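Local coordinates for B-agarase (Agarivorans gilvus, PDB 5Z6P), which probably hydrolyses beta-galactosidic linkages in agar polysaccharides, as an agarase of glycoside hydrolase family 50, at residues K547-V552 and V584-L589; L590-A595 and A633-D638; V601-L606 and H613-C618; V640-Y645 and W654-D659. All blocks are in the same frame, centred on the assembly; numbering follows the deposited sequence.

Contact 1. Residues K547-V552 and V584-L589; sequences KTKYTV and VEDYAL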
# COMPACT_ATOMS: atom_id res chain seq x y z
N LYS A 547 -34.30 16.21 -7.38
CA LYS A 547 -35.63 16.82 -7.38
C LYS A 547 -35.58 18.17 -6.64
O LYS A 547 -36.22 19.13 -7.03
CB LYS A 547 -36.63 15.88 -6.73
CG LYS A 547 -38.07 16.25 -6.88
CD LYS A 547 -38.93 15.06 -6.49
CE LYS A 547 -39.80 15.36 -5.30
NZ LYS A 547 -41.00 16.17 -5.65
N THR A 548 -34.77 18.26 -5.59
CA THR A 548 -34.61 19.51 -4.87
C THR A 548 -33.86 20.55 -5.72
O THR A 548 -34.20 21.73 -5.72
CB THR A 548 -33.86 19.26 -3.54
OG1 THR A 548 -34.71 18.51 -2.67
CG2 THR A 548 -33.46 20.58 -2.88
N LYS A 549 -32.85 20.10 -6.45
CA LYS A 549 -32.13 20.98 -7.36
C LYS A 549 -32.96 21.42 -8.58
O LYS A 549 -32.96 22.60 -8.92
CB LYS A 549 -30.85 20.34 -7.85
CG LYS A 549 -30.15 21.16 -8.90
CD LYS A 549 -28.83 20.57 -9.29
CE LYS A 549 -28.02 21.54 -10.09
NZ LYS A 549 -26.78 20.89 -10.53
N TYR A 550 -33.65 20.49 -9.24
CA TYR A 550 -34.29 20.79 -10.53
C TYR A 550 -35.80 21.05 -10.43
O TYR A 550 -36.37 21.65 -11.33
CB TYR A 550 -34.02 19.67 -11.54
CG TYR A 550 -32.58 19.62 -12.00
CD1 TYR A 550 -32.08 20.57 -12.88
CD2 TYR A 550 -31.71 18.65 -11.53
CE1 TYR A 550 -30.78 20.55 -13.29
CE2 TYR A 550 -30.38 18.61 -11.94
CZ TYR A 550 -29.92 19.57 -12.82
OH TYR A 550 -28.62 19.56 -13.26
N THR A 551 -36.41 20.59 -9.34
CA THR A 551 -37.85 20.74 -9.05
C THR A 551 -38.78 19.97 -10.00
O THR A 551 -39.58 19.16 -9.56
CB THR A 551 -38.31 22.21 -9.04
OG1 THR A 551 -37.32 23.02 -8.39
CG2 THR A 551 -39.63 22.33 -8.31
N VAL A 552 -38.68 20.25 -11.30
CA VAL A 552 -39.48 19.53 -12.29
C VAL A 552 -38.55 18.70 -13.18
O VAL A 552 -37.40 19.09 -13.43
CB VAL A 552 -40.34 20.50 -13.15
CG1 VAL A 552 -41.38 21.22 -12.29
CG2 VAL A 552 -39.47 21.52 -13.86
N VAL A 584 -21.98 16.01 -14.65
CA VAL A 584 -20.81 15.76 -13.81
C VAL A 584 -20.87 16.62 -12.54
O VAL A 584 -20.55 16.14 -11.46
CB VAL A 584 -19.49 16.01 -14.57
CG1 VAL A 584 -18.30 16.01 -13.63
CG2 VAL A 584 -19.30 14.93 -15.65
N GLU A 585 -21.31 17.87 -12.66
CA GLU A 585 -21.62 18.66 -11.47
C GLU A 585 -22.59 17.91 -10.54
O GLU A 585 -22.38 17.85 -9.34
CB GLU A 585 -22.21 20.02 -11.84
CG GLU A 585 -21.18 21.06 -12.30
CD GLU A 585 -21.81 22.16 -13.16
OE1 GLU A 585 -21.06 22.91 -13.82
OE2 GLU A 585 -23.05 22.28 -13.18
N ASP A 586 -23.62 17.32 -11.13
CA ASP A 586 -24.59 16.53 -10.36
C ASP A 586 -23.97 15.25 -9.77
O ASP A 586 -24.23 14.92 -8.64
CB ASP A 586 -25.82 16.20 -11.23
CG ASP A 586 -26.69 17.43 -11.51
OD1 ASP A 586 -26.68 18.34 -10.67
OD2 ASP A 586 -27.38 17.49 -12.55
N TYR A 587 -23.14 14.55 -10.54
CA TYR A 587 -22.45 13.37 -10.00
C TYR A 587 -21.66 13.75 -8.74
O TYR A 587 -21.65 13.02 -7.76
CB TYR A 587 -21.50 12.72 -11.02
CG TYR A 587 -22.13 12.27 -12.32
CD1 TYR A 587 -23.49 11.99 -12.40
CD2 TYR A 587 -21.36 12.11 -13.47
CE1 TYR A 587 -24.07 11.57 -13.60
CE2 TYR A 587 -21.91 11.72 -14.65
CZ TYR A 587 -23.26 11.45 -14.72
OH TYR A 587 -23.78 11.06 -15.92
N ALA A 588 -21.00 14.91 -8.79
CA ALA A 588 -20.25 15.41 -7.64
C ALA A 588 -21.14 15.62 -6.40
O ALA A 588 -20.79 15.21 -5.31
CB ALA A 588 -19.55 16.70 -8.00
N LEU A 589 -22.28 16.29 -6.59
CA LEU A 589 -23.23 16.47 -5.50
C LEU A 589 -23.66 15.12 -4.90
O LEU A 589 -23.71 14.95 -3.70
CB LEU A 589 -24.47 17.22 -5.99
CG LEU A 589 -24.33 18.67 -6.47
CD1 LEU A 589 -25.66 19.16 -7.03
CD2 LEU A 589 -23.85 19.57 -5.34

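Contact 2. Residues L590-A595 and A633-D638; sequences LLEAFA and AAKHVD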
# COMPACT_ATOMS: atom_id res chain seq x y z
N LEU A 590 -23.99 14.18 -5.79
CA LEU A 590 -24.46 12.87 -5.38
C LEU A 590 -23.38 12.11 -4.60
O LEU A 590 -23.67 11.58 -3.55
CB LEU A 590 -24.91 12.06 -6.61
CG LEU A 590 -26.07 12.66 -7.42
CD1 LEU A 590 -26.37 11.84 -8.67
CD2 LEU A 590 -27.32 12.80 -6.57
N LEU A 591 -22.15 12.08 -5.12
CA LEU A 591 -21.05 11.37 -4.47
C LEU A 591 -20.79 11.94 -3.07
O LEU A 591 -20.70 11.20 -2.08
CB LEU A 591 -19.77 11.44 -5.33
CG LEU A 591 -18.51 10.75 -4.82
CD1 LEU A 591 -18.73 9.27 -4.61
CD2 LEU A 591 -17.35 11.00 -5.79
N GLU A 592 -20.70 13.26 -2.98
CA GLU A 592 -20.47 13.89 -1.69
C GLU A 592 -21.61 13.63 -0.72
O GLU A 592 -21.35 13.37 0.44
CB GLU A 592 -20.25 15.41 -1.83
CG GLU A 592 -20.17 16.10 -0.48
CD GLU A 592 -19.57 17.49 -0.54
OE1 GLU A 592 -19.09 17.87 -1.60
OE2 GLU A 592 -19.57 18.19 0.49
N ALA A 593 -22.86 13.68 -1.17
CA ALA A 593 -23.98 13.40 -0.26
C ALA A 593 -23.92 11.95 0.25
O ALA A 593 -24.14 11.68 1.42
CB ALA A 593 -25.34 13.65 -0.94
N PHE A 594 -23.64 11.02 -0.65
CA PHE A 594 -23.47 9.62 -0.27
C PHE A 594 -22.40 9.45 0.81
O PHE A 594 -22.67 8.92 1.87
CB PHE A 594 -23.14 8.77 -1.51
CG PHE A 594 -22.56 7.41 -1.18
CD1 PHE A 594 -23.35 6.43 -0.61
CD2 PHE A 594 -21.24 7.12 -1.47
CE1 PHE A 594 -22.82 5.17 -0.32
CE2 PHE A 594 -20.71 5.88 -1.19
CZ PHE A 594 -21.50 4.91 -0.60
N ALA A 595 -21.18 9.90 0.51
CA ALA A 595 -20.08 9.77 1.44
C ALA A 595 -20.35 10.49 2.75
O ALA A 595 -20.01 9.97 3.81
CB ALA A 595 -18.79 10.27 0.81
N ALA A 633 -15.53 13.66 4.37
CA ALA A 633 -14.85 13.17 5.56
C ALA A 633 -14.62 14.34 6.49
O ALA A 633 -14.87 14.25 7.68
CB ALA A 633 -13.54 12.48 5.21
N ALA A 634 -14.14 15.43 5.92
CA ALA A 634 -13.83 16.63 6.68
C ALA A 634 -15.01 17.13 7.55
O ALA A 634 -14.79 17.76 8.56
CB ALA A 634 -13.34 17.73 5.72
N LYS A 635 -16.25 16.79 7.18
CA LYS A 635 -17.45 17.23 7.93
C LYS A 635 -17.58 16.52 9.26
O LYS A 635 -18.22 17.03 10.17
CB LYS A 635 -18.75 16.98 7.13
CG LYS A 635 -18.79 17.62 5.77
CD LYS A 635 -20.12 17.35 5.06
CE LYS A 635 -20.08 17.93 3.66
NZ LYS A 635 -21.26 17.50 2.87
N HIS A 636 -17.00 15.33 9.36
CA HIS A 636 -17.33 14.45 10.48
C HIS A 636 -16.13 13.83 11.21
O HIS A 636 -16.22 13.57 12.39
CB HIS A 636 -18.29 13.34 10.00
CG HIS A 636 -19.58 13.86 9.45
ND1 HIS A 636 -20.58 14.37 10.26
CD2 HIS A 636 -20.04 13.98 8.18
CE1 HIS A 636 -21.58 14.79 9.50
NE2 HIS A 636 -21.28 14.56 8.24
N VAL A 637 -15.01 13.57 10.53
CA VAL A 637 -13.89 12.96 11.22
C VAL A 637 -13.15 13.98 12.08
O VAL A 637 -13.29 15.19 11.90
CB VAL A 637 -12.89 12.30 10.25
CG1 VAL A 637 -13.62 11.32 9.32
CG2 VAL A 637 -12.13 13.33 9.46
N ASP A 638 -12.37 13.49 13.03
CA ASP A 638 -11.52 14.34 13.81
C ASP A 638 -10.18 14.54 13.08
O ASP A 638 -9.59 15.63 13.11
CB ASP A 638 -11.33 13.74 15.19
CG ASP A 638 -12.62 13.70 16.00
OD1 ASP A 638 -13.29 14.74 16.13
OD2 ASP A 638 -12.96 12.63 16.50

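Contact 3. Residues V601-L606 and H613-C618; sequences VVKQEL and HLYLGC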
# COMPACT_ATOMS: atom_id res chain seq x y z
N VAL A 601 -22.81 8.64 9.97
CA VAL A 601 -23.32 7.51 10.74
C VAL A 601 -22.20 6.90 11.60
O VAL A 601 -22.39 6.68 12.79
CB VAL A 601 -23.96 6.42 9.85
CG1 VAL A 601 -24.27 5.20 10.65
CG2 VAL A 601 -25.24 6.96 9.17
N VAL A 602 -21.04 6.68 10.99
CA VAL A 602 -19.90 6.15 11.73
C VAL A 602 -19.51 7.09 12.88
O VAL A 602 -19.35 6.64 13.99
CB VAL A 602 -18.67 5.91 10.84
CG1 VAL A 602 -17.46 5.50 11.70
CG2 VAL A 602 -18.96 4.85 9.77
N LYS A 603 -19.37 8.38 12.60
CA LYS A 603 -19.05 9.34 13.67
C LYS A 603 -20.05 9.20 14.83
O LYS A 603 -19.66 9.10 16.00
CB LYS A 603 -19.06 10.78 13.13
CG LYS A 603 -18.67 11.84 14.14
CD LYS A 603 -19.15 13.22 13.71
CE LYS A 603 -18.78 14.31 14.72
NZ LYS A 603 -17.64 15.17 14.26
N GLN A 604 -21.33 9.17 14.50
CA GLN A 604 -22.38 9.16 15.53
C GLN A 604 -22.30 7.92 16.41
O GLN A 604 -22.37 8.02 17.63
CB GLN A 604 -23.77 9.27 14.90
CG GLN A 604 -24.09 10.69 14.48
CD GLN A 604 -25.46 10.82 13.87
OE1 GLN A 604 -26.04 9.84 13.42
NE2 GLN A 604 -25.97 12.04 13.84
N GLU A 605 -22.15 6.76 15.79
CA GLU A 605 -22.10 5.52 16.54
C GLU A 605 -20.82 5.47 17.38
O GLU A 605 -20.85 4.99 18.50
CB GLU A 605 -22.18 4.31 15.60
CG GLU A 605 -23.52 4.21 14.89
CD GLU A 605 -24.68 4.19 15.85
OE1 GLU A 605 -24.64 3.41 16.81
OE2 GLU A 605 -25.63 4.95 15.67
N LEU A 606 -19.71 5.98 16.84
CA LEU A 606 -18.49 6.05 17.64
C LEU A 606 -18.70 6.93 18.88
O LEU A 606 -18.35 6.54 19.98
CB LEU A 606 -17.30 6.58 16.82
CG LEU A 606 -16.54 5.46 16.10
CD1 LEU A 606 -15.52 6.02 15.15
CD2 LEU A 606 -15.87 4.56 17.10
N HIS A 613 -12.83 9.84 22.26
CA HIS A 613 -11.73 9.33 21.45
C HIS A 613 -11.84 9.81 20.01
O HIS A 613 -12.92 9.88 19.44
CB HIS A 613 -11.70 7.81 21.48
CG HIS A 613 -11.18 7.23 22.76
ND1 HIS A 613 -11.98 7.05 23.87
CD2 HIS A 613 -9.95 6.79 23.11
CE1 HIS A 613 -11.26 6.52 24.84
NE2 HIS A 613 -10.03 6.35 24.40
N LEU A 614 -10.68 10.11 19.43
CA LEU A 614 -10.60 10.62 18.07
C LEU A 614 -11.06 9.60 17.04
O LEU A 614 -10.71 8.42 17.09
CB LEU A 614 -9.15 11.05 17.77
CG LEU A 614 -8.64 12.23 18.61
CD1 LEU A 614 -7.20 12.56 18.29
CD2 LEU A 614 -9.50 13.46 18.42
N TYR A 615 -11.87 10.08 16.11
CA TYR A 615 -12.28 9.29 14.97
C TYR A 615 -11.40 9.69 13.78
O TYR A 615 -11.41 10.84 13.35
CB TYR A 615 -13.77 9.49 14.68
CG TYR A 615 -14.26 8.94 13.37
CD1 TYR A 615 -13.74 7.77 12.84
CD2 TYR A 615 -15.25 9.60 12.66
CE1 TYR A 615 -14.20 7.27 11.62
CE2 TYR A 615 -15.71 9.12 11.46
CZ TYR A 615 -15.19 7.95 10.94
OH TYR A 615 -15.67 7.51 9.74
N LEU A 616 -10.63 8.73 13.28
CA LEU A 616 -9.54 9.03 12.36
C LEU A 616 -9.85 8.71 10.91
O LEU A 616 -8.96 8.75 10.08
CB LEU A 616 -8.28 8.28 12.79
CG LEU A 616 -7.86 8.50 14.25
CD1 LEU A 616 -6.75 7.54 14.59
CD2 LEU A 616 -7.43 9.93 14.55
N GLY A 617 -11.10 8.40 10.60
CA GLY A 617 -11.46 8.23 9.20
C GLY A 617 -11.30 6.84 8.62
O GLY A 617 -11.31 5.85 9.35
N CYS A 618 -11.16 6.77 7.30
CA CYS A 618 -11.24 5.49 6.59
C CYS A 618 -10.04 5.16 5.72
O CYS A 618 -10.11 4.26 4.88
CB CYS A 618 -12.49 5.47 5.71
SG CYS A 618 -12.49 6.74 4.45

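Contact 4. Residues V640-Y645 and W654-D659; sequences VSYNYY and WSFLAD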
# COMPACT_ATOMS: atom_id res chain seq x y z
N VAL A 640 -8.30 13.38 9.25
CA VAL A 640 -8.45 12.71 7.97
C VAL A 640 -7.22 11.81 7.74
O VAL A 640 -6.08 12.26 7.91
CB VAL A 640 -8.62 13.70 6.80
CG1 VAL A 640 -8.91 12.95 5.52
CG2 VAL A 640 -9.74 14.70 7.08
N SER A 641 -7.47 10.55 7.39
CA SER A 641 -6.38 9.58 7.21
C SER A 641 -6.20 9.24 5.74
O SER A 641 -7.18 9.03 5.01
CB SER A 641 -6.63 8.31 8.04
OG SER A 641 -7.89 7.71 7.80
N TYR A 642 -4.94 9.23 5.31
CA TYR A 642 -4.56 8.84 3.95
C TYR A 642 -3.48 7.75 3.98
O TYR A 642 -2.63 7.77 4.87
CB TYR A 642 -4.00 10.05 3.17
CG TYR A 642 -4.85 11.30 3.21
CD1 TYR A 642 -4.72 12.22 4.24
CD2 TYR A 642 -5.76 11.58 2.19
CE1 TYR A 642 -5.49 13.40 4.26
CE2 TYR A 642 -6.53 12.72 2.19
CZ TYR A 642 -6.40 13.63 3.24
OH TYR A 642 -7.17 14.77 3.24
N ASN A 643 -3.50 6.83 3.02
CA ASN A 643 -2.36 5.93 2.81
C ASN A 643 -1.60 6.43 1.59
O ASN A 643 -2.21 6.79 0.61
CB ASN A 643 -2.80 4.47 2.62
CG ASN A 643 -3.46 3.88 3.86
OD1 ASN A 643 -3.33 4.39 4.98
ND2 ASN A 643 -4.16 2.78 3.67
N TYR A 644 -0.27 6.47 1.65
CA TYR A 644 0.45 7.10 0.56
C TYR A 644 1.82 6.51 0.32
O TYR A 644 2.79 6.84 0.98
CB TYR A 644 0.57 8.61 0.80
CG TYR A 644 0.77 9.40 -0.46
CD1 TYR A 644 -0.22 9.46 -1.42
CD2 TYR A 644 1.96 10.09 -0.70
CE1 TYR A 644 -0.05 10.16 -2.58
CE2 TYR A 644 2.15 10.81 -1.86
CZ TYR A 644 1.13 10.84 -2.80
OH TYR A 644 1.28 11.54 -3.96
N TYR A 645 1.85 5.63 -0.68
CA TYR A 645 3.03 4.88 -1.06
C TYR A 645 3.76 5.60 -2.17
O TYR A 645 3.67 5.24 -3.34
CB TYR A 645 2.62 3.47 -1.49
CG TYR A 645 2.15 2.60 -0.35
CD1 TYR A 645 3.07 1.98 0.50
CD2 TYR A 645 0.80 2.39 -0.10
CE1 TYR A 645 2.67 1.17 1.54
CE2 TYR A 645 0.39 1.59 0.94
CZ TYR A 645 1.33 0.97 1.76
OH TYR A 645 0.93 0.16 2.79
N TRP A 654 -0.63 17.23 -3.03
CA TRP A 654 -1.10 17.59 -1.70
C TRP A 654 -1.51 19.09 -1.56
O TRP A 654 -1.77 19.55 -0.45
CB TRP A 654 -0.03 17.21 -0.67
CG TRP A 654 0.08 15.71 -0.55
CD1 TRP A 654 1.03 14.91 -1.11
CD2 TRP A 654 -0.83 14.84 0.13
NE1 TRP A 654 0.77 13.59 -0.80
CE2 TRP A 654 -0.36 13.52 -0.05
CE3 TRP A 654 -1.99 15.05 0.88
CZ2 TRP A 654 -1.02 12.41 0.50
CZ3 TRP A 654 -2.64 13.95 1.43
CH2 TRP A 654 -2.14 12.65 1.24
N SER A 655 -1.61 19.79 -2.70
CA SER A 655 -2.11 21.19 -2.80
C SER A 655 -3.42 21.49 -2.08
O SER A 655 -3.58 22.55 -1.49
CB SER A 655 -2.33 21.56 -4.27
OG SER A 655 -1.21 22.24 -4.77
N PHE A 656 -4.34 20.53 -2.13
CA PHE A 656 -5.69 20.67 -1.62
C PHE A 656 -5.78 20.80 -0.11
O PHE A 656 -6.81 21.20 0.41
CB PHE A 656 -6.52 19.46 -2.06
CG PHE A 656 -6.21 18.20 -1.30
CD1 PHE A 656 -5.22 17.33 -1.76
CD2 PHE A 656 -6.89 17.88 -0.13
CE1 PHE A 656 -4.92 16.17 -1.06
CE2 PHE A 656 -6.60 16.73 0.56
CZ PHE A 656 -5.62 15.86 0.09
N LEU A 657 -4.71 20.43 0.59
CA LEU A 657 -4.72 20.35 2.05
C LEU A 657 -5.17 21.65 2.72
O LEU A 657 -5.91 21.63 3.70
CB LEU A 657 -3.34 19.95 2.58
CG LEU A 657 -2.95 18.47 2.43
CD1 LEU A 657 -1.50 18.26 2.84
CD2 LEU A 657 -3.89 17.53 3.21
N ALA A 658 -4.71 22.78 2.17
CA ALA A 658 -5.03 24.09 2.74
C ALA A 658 -6.53 24.39 2.76
O ALA A 658 -7.07 24.83 3.76
CB ALA A 658 -4.29 25.18 1.99
N ASP A 659 -7.20 24.14 1.63
CA ASP A 659 -8.63 24.36 1.51
C ASP A 659 -9.45 23.52 2.47
O ASP A 659 -10.48 23.96 2.93
CB ASP A 659 -9.08 24.04 0.09
CG ASP A 659 -8.42 24.91 -0.93
OD1 ASP A 659 -8.26 26.11 -0.65
OD2 ASP A 659 -8.06 24.40 -2.01

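Contact 1. Residues K547-V552 and V584-L589
Asp586 OD2 is held by two donors: the hydroxyl of Tyr550 donates to it, with Tyr550 OH to Asp586 OD2 at only 2.5 Å, and Trp560 NE1 makes a second hydrogen bond to the same oxygen. The tyrosine bond falls on the syn lone pair, the one on the side of the other carboxylate oxygen. The carboxylate sits at the edge of the phenol, near the ring plane, but is turned almost square to it, the two planes being 86° apart. The other oxygen takes part in a salt bridge, in which Lys549 NZ lies 2.6 Å from Asp586 OD1; the ammonium approaches on the syn side too, tilted 22° out of the carboxylate plane. Lys549 can span the gap because its CG is anti to the backbone N (chi1 174°) and the rest of the chain runs fully extended. On the way it passes beneath its neighbour's ring, with Lys549 CG 3.9 Å from the plane of Tyr550 and over its centre. These bonds tie the last turn of helix 537-550 to helix 581-609, which leads on to a strand of the barrel expected for this family. Where they meet, the nearest CA atoms, of Lys549 and Asp586, are still 9.3 Å apart, so side chains bridge the whole distance. Leu589 lies across the lysine, its CD1 4.1 Å from Lys549 NZ. Asp586 is buried, and with both oxygens engaged by donors it is probably held as the anion. Tyr550 OH, in turn, is also bonded to Ser559 OG.

Contact 2. Residues L590-A595 and A633-D638
Glu592 and Lys635 meet at about a right angle, each an extended chain reaching out from its own backbone. The lysine ammonium comes in on the outer side of the carboxylate: Lys635 NZ lies 3.0 Å from Glu592 OE2, which accepts through its anti lone pair, the one facing away from OE1. The anti side of OE2 is the side of CG, so Lys635 NZ also comes within 3.8 Å of Glu592 CG. The lysine's last carbon shares the approach, with Lys635 CE 3.2 Å from Glu592 OE2. Glu592 reaches this position with CG anti to its backbone N (chi1 173°), which carries the acid off the side of helix 581-609. Lys635 sits within the turn in which Ala633 O accepts from both His636 N and Val637 N, so the contact bolts the chain around the end of helix 627-634 onto the outer surface of the long helix 581-609, on the helical layer around the barrel. Neither charged group relies on this one pairing. Arg631, from helix 627-634 itself, makes a salt bridge to Glu592 OE1, while Lys635 NZ is hydrogen-bonded to Ser596 OG, one turn further along the helix that carries Glu592. The carboxylate is thus shared between two cations, one on each oxygen, an environment that would be expected to keep it ionised. Because Lys635 is exposed, water probably screens its part of the pairing, and Arg631 is likely to be the stronger partner.

Contact 3. Residues V601-L606 and H613-C618
Tyr615 and Val602 both place the carbon that matters opposite their own backbone nitrogen: Tyr615 CG at chi1 169° and Val602 CG1 at chi1 174°. The first torsion swings the phenol out from the short strand 614-615 toward helix 581-609; the second brings a valine methyl to meet its far end. There Val602 CG1 lies 3.4 Å from Tyr615 CZ and 3.3 Å from Tyr615 OH, the valine running across the tyrosine at about a right angle. One helical turn later Leu606 does the same at the root of the ring, where its CD1 sits 3.4 Å from Tyr615 CD1 and 3.9 Å from Tyr615 CB. Lys603 fills in along the other long side: its CB is 4.0 Å from Tyr615 CD2, and its backbone N is 3.9 Å from Tyr615 CE2. The ring is therefore laid lengthwise along one turn of the helix, gripped near both ends. In the barrel, helix 581-609 is the last helix of the long excursion between strand 501-506 and its parallel neighbour 614-615, and Val602 and Leu606 also rest on Ile506 of the former. From the 633-638 segment, Asp638 OD2 bonds Tyr615 N and so fixes the backbone from which the ring springs. Lys603 turns its ammonium away from the phenol to His636 O, and Lys607 NZ of the same helix bonds His613 O. The seating of the Tyr615 ring itself is apolar, resting on dispersion forces and the exclusion of water, with close carbon contacts, the shortest of them tight.

Contact 4. Residues V640-Y645 and W654-D659
In the beta-alpha-beta unit made by strand 640-643, helix 657-660 and strand 664-668, an aromatic cluster lies where the first strand faces the connection to the helix, and Trp654 stands between Tyr642 and Tyr644. Alternate residues of the extended chain, the two tyrosines turn the same way and offer their faces to the indole, which meets both with its edge. Against Tyr642 the pair is T-shaped: the six-membered ring of Trp654 stands at 89° to the phenol, with CZ3 3.8 Å above its plane and over its centre, and CH2 3.6 Å from Tyr642 CG. Against Tyr644 the five-membered ring leads, again edge-to-face, at 77°. Phe656 adds the fourth ring; its CE2 lies 3.4 Å from Tyr642 OH, which falls near the plane of the phenylalanine ring. Trp654 is also the first residue of a type I turn, closed by Leu657 N to Trp654 O, that leads into the helix. Phe709 of strand 709-714 gives the indole another edge-to-face partner. The indole nitrogen addresses the rim of a ring face: Trp654 NE1 is 3.3 Å from Tyr644 CE2.

Read from the N terminus, contact 1 comes first, closing a loop of helices by bringing the end of helix 537-550 back to the early part of helix 581-609. Contact 2 opens directly afterwards on that same long helix and closes only at 633-638, at the end of helix 627-634. Contact 3 is nested inside this larger loop, joining a later turn of helix 581-609 to strand 614-615, and it touches contact 2, their centres about 12 Å apart. Contact 4 follows in series, closing the short connection between strand 640-643 and the turn at 654-659; Ser641 OG reaches Leu616 O of contact 3. Contacts 1 to 3 are strung along helix 581-609, and contact 4 lies on strand 640-643.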